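Amidohydrolase (Brucella melitensis biovar Abortus, PDB 4F0L) is a metal-dependent hydrolase of the amidohydrolase family, probably a deaminase, built on a TIM barrel that here carries an iron(III) ion. Local coordinates at residues V213-L218 / D224-V229; E262-H267 / W274-A279. One frame throughout, in Å; residues are numbered along the deposited sequence.

Interaction 1 (213-218 with 224-229) and interaction 2 (262-267 with 274-279) are both buried joints between a barrel strand and an outer helix, with centres about 12 Å apart. In interaction 1 the helix follows its strand along the chain; in interaction 2 it precedes it. Neither has a hydrogen bond between its segments; both rely on branched aliphatic side chains, to which interaction 1 adds a proline ring and interaction 2 an indole. They also meet directly: Leu226 CD2 lies 4.0 Å from Leu264 CD1, and Leu218 CD2 lies 3.9 Å from Trp263 CZ3, so helices 223-229 and 260-267 share one apolar layer. The side chains of Pro215 and Leu276 each lie about 12 Å from the iron.

Interaction 1. Residues V213-L218 / D224-V229; sequences VAPHSL and DELDSV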
loop_
_atom_site.group_PDB
_atom_site.type_symbol
_atom_site.label_atom_id
_atom_site.label_comp_id
_atom_site.label_asym_id
_atom_site.label_seq_id
_atom_site.Cartn_x
_atom_site.Cartn_y
_atom_site.Cartn_z
ATOM N N VAL B 213 17.938 -14.411 21.072
ATOM C CA VAL B 213 18.486 -13.152 21.602
ATOM C C VAL B 213 18.619 -12.111 20.494
ATOM O O VAL B 213 18.735 -12.461 19.313
ATOM C CB VAL B 213 19.861 -13.348 22.279
ATOM C CG1 VAL B 213 19.786 -14.426 23.382
ATOM C CG2 VAL B 213 20.909 -13.690 21.236
ATOM N N ALA B 214 18.543 -10.837 20.881
ATOM C CA ALA B 214 18.525 -9.736 19.929
ATOM C C ALA B 214 19.480 -8.634 20.408
ATOM O O ALA B 214 19.047 -7.673 21.018
ATOM C CB ALA B 214 17.111 -9.180 19.751
ATOM N N PRO B 215 20.787 -8.774 20.111
ATOM C CA PRO B 215 21.621 -7.589 20.239
ATOM C C PRO B 215 21.038 -6.457 19.413
ATOM O O PRO B 215 20.719 -6.640 18.230
ATOM C CB PRO B 215 22.980 -8.039 19.686
ATOM C CG PRO B 215 22.728 -9.320 18.957
ATOM C CD PRO B 215 21.524 -9.938 19.600
ATOM N N HIS B 216 20.840 -5.299 20.015
ATOM C CA HIS B 216 20.043 -4.269 19.329
ATOM C C HIS B 216 20.603 -3.857 17.988
ATOM O O HIS B 216 19.906 -3.871 16.972
ATOM C CB HIS B 216 19.897 -3.043 20.195
ATOM C CG HIS B 216 19.068 -1.978 19.566
ATOM N ND1 HIS B 216 19.609 -0.962 18.847
ATOM C CD2 HIS B 216 17.693 -1.813 19.518
ATOM C CE1 HIS B 216 18.615 -0.174 18.375
ATOM N NE2 HIS B 216 17.445 -0.695 18.782
ATOM N N SER B 217 21.876 -3.506 17.993
ATOM C CA SER B 217 22.568 -2.969 16.812
ATOM C C SER B 217 24.028 -2.852 17.159
ATOM O O SER B 217 24.408 -2.976 18.344
ATOM C CB SER B 217 22.052 -1.575 16.467
ATOM O OG SER B 217 22.395 -0.684 17.507
ATOM N N LEU B 218 24.845 -2.559 16.162
ATOM C CA LEU B 218 26.267 -2.431 16.413
ATOM C C LEU B 218 26.603 -1.214 17.274
ATOM O O LEU B 218 27.603 -1.216 17.977
ATOM C CB LEU B 218 27.056 -2.416 15.105
ATOM C CG LEU B 218 26.965 -3.727 14.297
ATOM C CD1 LEU B 218 27.667 -3.563 12.954
ATOM C CD2 LEU B 218 27.500 -4.925 15.077
ATOM N N ASP B 224 32.679 -7.276 22.724
ATOM C CA ASP B 224 32.709 -8.244 23.831
ATOM C C ASP B 224 31.308 -8.615 24.295
ATOM O O ASP B 224 31.021 -9.779 24.583
ATOM C CB ASP B 224 33.514 -7.681 25.028
ATOM C CG ASP B 224 35.002 -7.550 24.728
ATOM O OD1 ASP B 224 35.450 -8.044 23.675
ATOM O OD2 ASP B 224 35.750 -6.988 25.562
ATOM N N GLU B 225 30.425 -7.627 24.381
ATOM C CA GLU B 225 29.069 -7.891 24.815
ATOM C C GLU B 225 28.353 -8.742 23.764
ATOM O O GLU B 225 27.567 -9.611 24.099
ATOM C CB GLU B 225 28.307 -6.599 25.040
ATOM C CG GLU B 225 28.821 -5.730 26.194
ATOM C CD GLU B 225 28.360 -4.278 26.074
ATOM O OE1 GLU B 225 27.769 -3.888 25.020
ATOM O OE2 GLU B 225 28.607 -3.511 27.024
ATOM N N LEU B 226 28.643 -8.483 22.494
ATOM C CA LEU B 226 28.055 -9.231 21.412
ATOM C C LEU B 226 28.442 -10.697 21.503
ATOM O O LEU B 226 27.586 -11.585 21.320
ATOM C CB LEU B 226 28.486 -8.624 20.075
ATOM C CG LEU B 226 27.904 -9.173 18.793
ATOM C CD1 LEU B 226 26.397 -8.985 18.829
ATOM C CD2 LEU B 226 28.523 -8.481 17.589
ATOM N N ASP B 227 29.717 -10.965 21.799
ATOM C CA ASP B 227 30.163 -12.342 22.019
ATOM C C ASP B 227 29.386 -13.040 23.136
ATOM O O ASP B 227 28.908 -14.153 22.943
ATOM C CB ASP B 227 31.660 -12.417 22.354
ATOM C CG ASP B 227 32.550 -12.093 21.172
ATOM O OD1 ASP B 227 32.115 -12.272 20.012
ATOM O OD2 ASP B 227 33.702 -11.668 21.416
ATOM N N SER B 228 29.269 -12.398 24.291
ATOM C CA SER B 228 28.557 -12.997 25.420
ATOM C C SER B 228 27.096 -13.296 25.119
ATOM O O SER B 228 26.621 -14.384 25.393
ATOM C CB SER B 228 28.589 -12.081 26.619
ATOM O OG SER B 228 29.916 -11.754 26.913
ATOM N N VAL B 229 26.407 -12.329 24.536
ATOM C CA VAL B 229 24.965 -12.455 24.300
ATOM C C VAL B 229 24.666 -13.564 23.309
ATOM O O VAL B 229 23.752 -14.362 23.527
ATOM C CB VAL B 229 24.363 -11.104 23.853
ATOM C CG1 VAL B 229 22.937 -11.260 23.386
ATOM C CG2 VAL B 229 24.459 -10.112 25.004
#
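Pro215 presents the CB and CG side of its ring to Leu226, whose CD1 methyl lies 3.6 Å from Pro215 CB, the two side chains crossing at about a right angle. Leu226 reaches the ring because its CG stands anti to the backbone N (chi1 -175°), carrying the isobutyl end across to the strand. One helical turn further on, Val229 CG1 packs 3.8 Å from Val213 CG2 as the two valines slide past each other in opposite directions, and the same Val213 methyl rests 3.7 Å from Val229 O. Short valines suffice here, their CA atoms being 7.1 Å apart. At the other end Leu218 extends CD2 to a looser 4.5 Å from Leu226 CD2. Ser228 turns its hydroxyl back to its own helix: OG donates to Asp224 O, which also accepts from Ser228 N on the opposite face of its carbonyl plane. This is the join of a barrel strand to the helix that follows it. Beyond the strand's end, His216 sets its ring edge-to-face with that of the metal ligand His241. Apart from the Val229 carbonyl oxygen, the contact is between apolar side chains, so its cohesion comes from close fit and exclusion of water, without the directional demands of hydrogen bonds.

Interaction 2. Residues E262-H267 / W274-A279; sequences EWLLDH and WCLIHA
The helical segment 262-267 lies over strand 274-276 at a side-chain-filled distance, the nearest CA atoms, those of Leu264 and Leu276, being 9.8 Å apart. The two leucines bridge that gap between them. In Leu264 CG is anti to the backbone N (chi1 -169°), which swings the branch toward the strand: CD2 meets Leu276 CD2 tip to tip at 3.6 Å, while CD1 comes obliquely to the Trp274 ring, 4.0 Å from CZ3. Leu264 CD2 is nearly as near that same ring carbon, at 4.1 Å, so both methyls of the leucine converge on Trp274 CZ3. A forked residue suits this place because it can serve two strand neighbours at once, and the indole offers it a large apolar surface. On the helix itself, His267 ND1 donates to Trp263 O at 2.9 Å, with an N-H...O angle of 161°; this bond lies in the imidazole plane and helps to fix that ring, whose ND1 also sits 3.2 Å above the centre of the Trp263 ring. Strand 274-276 belongs to the parallel barrel wall, hydrogen-bonded between strands 238-242 and 296-299, and just past it His278 touches the iron ligand Asp329. Outside, Trp263 packs on Pro223 of helix 223-229 and meets the ring of Trp255 in helix 246-256, joining neighbouring helices over the barrel.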
loop_
_atom_site.group_PDB
_atom_site.type_symbol
_atom_site.label_atom_id
_atom_site.label_comp_id
_atom_site.label_asym_id
_atom_site.label_seq_id
_atom_site.Cartn_x
_atom_site.Cartn_y
_atom_site.Cartn_z
ATOM N N GLU B 262 29.591 -5.998 6.720
ATOM C CA GLU B 262 30.961 -6.453 6.575
ATOM C C GLU B 262 31.627 -6.671 7.943
ATOM O O GLU B 262 32.260 -7.696 8.198
ATOM C CB GLU B 262 31.717 -5.383 5.757
ATOM C CG GLU B 262 33.183 -5.646 5.549
ATOM C CD GLU B 262 33.937 -4.469 4.991
ATOM O OE1 GLU B 262 33.442 -3.315 4.991
ATOM O OE2 GLU B 262 35.066 -4.723 4.553
ATOM N N TRP B 263 31.462 -5.711 8.833
ATOM C CA TRP B 263 32.073 -5.819 10.139
ATOM C C TRP B 263 31.528 -7.017 10.871
ATOM O O TRP B 263 32.289 -7.845 11.413
ATOM C CB TRP B 263 31.832 -4.546 10.906
ATOM C CG TRP B 263 32.578 -4.555 12.185
ATOM C CD1 TRP B 263 33.811 -3.970 12.458
ATOM C CD2 TRP B 263 32.191 -5.236 13.413
ATOM N NE1 TRP B 263 34.187 -4.234 13.747
ATOM C CE2 TRP B 263 33.265 -4.994 14.366
ATOM C CE3 TRP B 263 31.103 -5.998 13.801
ATOM C CZ2 TRP B 263 33.224 -5.490 15.646
ATOM C CZ3 TRP B 263 31.081 -6.502 15.095
ATOM C CH2 TRP B 263 32.121 -6.257 15.992
ATOM N N LEU B 264 30.199 -7.164 10.842
ATOM C CA LEU B 264 29.561 -8.286 11.479
ATOM C C LEU B 264 30.051 -9.636 10.895
ATOM O O LEU B 264 30.362 -10.569 11.639
ATOM C CB LEU B 264 28.033 -8.147 11.376
ATOM C CG LEU B 264 27.210 -9.111 12.232
ATOM C CD1 LEU B 264 27.495 -8.865 13.706
ATOM C CD2 LEU B 264 25.711 -8.944 11.937
ATOM N N LEU B 265 30.109 -9.748 9.572
ATOM C CA LEU B 265 30.531 -11.013 8.945
ATOM C C LEU B 265 31.992 -11.352 9.292
ATOM O O LEU B 265 32.345 -12.520 9.409
ATOM C CB LEU B 265 30.350 -10.963 7.432
ATOM C CG LEU B 265 28.901 -10.819 6.947
ATOM C CD1 LEU B 265 28.857 -10.768 5.430
ATOM C CD2 LEU B 265 28.068 -11.971 7.508
ATOM N N ASP B 266 32.818 -10.325 9.478
ATOM C CA ASP B 266 34.230 -10.524 9.829
ATOM C C ASP B 266 34.458 -10.869 11.297
ATOM O O ASP B 266 35.481 -11.494 11.619
ATOM C CB ASP B 266 35.068 -9.273 9.525
ATOM C CG ASP B 266 35.270 -9.033 8.035
ATOM O OD1 ASP B 266 34.900 -9.900 7.216
ATOM O OD2 ASP B 266 35.829 -7.979 7.680
ATOM N N HIS B 267 33.544 -10.481 12.185
ATOM C CA HIS B 267 33.768 -10.669 13.629
ATOM C C HIS B 267 32.890 -11.688 14.292
ATOM O O HIS B 267 33.075 -11.987 15.467
ATOM C CB HIS B 267 33.619 -9.345 14.361
ATOM C CG HIS B 267 34.729 -8.385 14.073
ATOM N ND1 HIS B 267 34.713 -7.560 13.012
ATOM C CD2 HIS B 267 35.930 -8.158 14.732
ATOM C CE1 HIS B 267 35.835 -6.826 13.005
ATOM N NE2 HIS B 267 36.584 -7.198 14.051
ATOM N N TRP B 274 21.313 -16.516 12.150
ATOM C CA TRP B 274 21.254 -15.071 12.232
ATOM C C TRP B 274 20.226 -14.520 11.295
ATOM O O TRP B 274 20.076 -15.030 10.172
ATOM C CB TRP B 274 22.598 -14.448 11.898
ATOM C CG TRP B 274 23.671 -14.691 12.940
ATOM C CD1 TRP B 274 24.277 -15.905 13.311
ATOM C CD2 TRP B 274 24.303 -13.689 13.788
ATOM N NE1 TRP B 274 25.205 -15.704 14.305
ATOM C CE2 TRP B 274 25.282 -14.409 14.628
ATOM C CE3 TRP B 274 24.169 -12.316 13.932
ATOM C CZ2 TRP B 274 26.062 -13.754 15.573
ATOM C CZ3 TRP B 274 24.960 -11.663 14.896
ATOM C CH2 TRP B 274 25.894 -12.365 15.682
ATOM N N CYS B 275 19.522 -13.485 11.776
ATOM C CA CYS B 275 18.633 -12.681 10.958
ATOM C C CYS B 275 19.060 -11.204 11.085
ATOM O O CYS B 275 19.087 -10.642 12.190
ATOM C CB CYS B 275 17.177 -12.845 11.373
ATOM S SG CYS B 275 16.033 -11.892 10.331
ATOM N N LEU B 276 19.461 -10.617 9.964
ATOM C CA LEU B 276 19.965 -9.246 9.997
ATOM C C LEU B 276 18.825 -8.408 9.546
ATOM O O LEU B 276 18.378 -8.523 8.411
ATOM C CB LEU B 276 21.166 -9.061 9.067
ATOM C CG LEU B 276 22.335 -10.032 9.196
ATOM C CD1 LEU B 276 23.546 -9.537 8.381
ATOM C CD2 LEU B 276 22.677 -10.297 10.652
ATOM N N ILE B 277 18.336 -7.578 10.450
ATOM C CA ILE B 277 17.145 -6.765 10.207
ATOM C C ILE B 277 17.508 -5.527 9.355
ATOM O O ILE B 277 18.487 -4.819 9.627
ATOM C CB ILE B 277 16.470 -6.336 11.531
ATOM C CG1 ILE B 277 16.278 -7.554 12.447
ATOM C CG2 ILE B 277 15.107 -5.671 11.255
ATOM C CD1 ILE B 277 15.339 -8.609 11.863
ATOM N N HIS B 278 16.699 -5.289 8.323
ATOM C CA HIS B 278 16.940 -4.243 7.311
ATOM C C HIS B 278 18.034 -4.580 6.336
ATOM O O HIS B 278 17.741 -4.904 5.156
ATOM C CB HIS B 278 17.117 -2.840 7.931
ATOM C CG HIS B 278 16.019 -2.478 8.895
ATOM N ND1 HIS B 278 14.725 -2.454 8.530
ATOM C CD2 HIS B 278 16.059 -2.163 10.258
ATOM C CE1 HIS B 278 13.964 -2.124 9.593
ATOM N NE2 HIS B 278 14.785 -1.966 10.662
ATOM N N ALA B 279 19.296 -4.512 6.783
ATOM C CA ALA B 279 20.434 -4.752 5.902
ATOM C C ALA B 279 20.234 -3.933 4.625
ATOM O O ALA B 279 20.525 -4.407 3.533
ATOM C CB ALA B 279 20.553 -6.229 5.554
#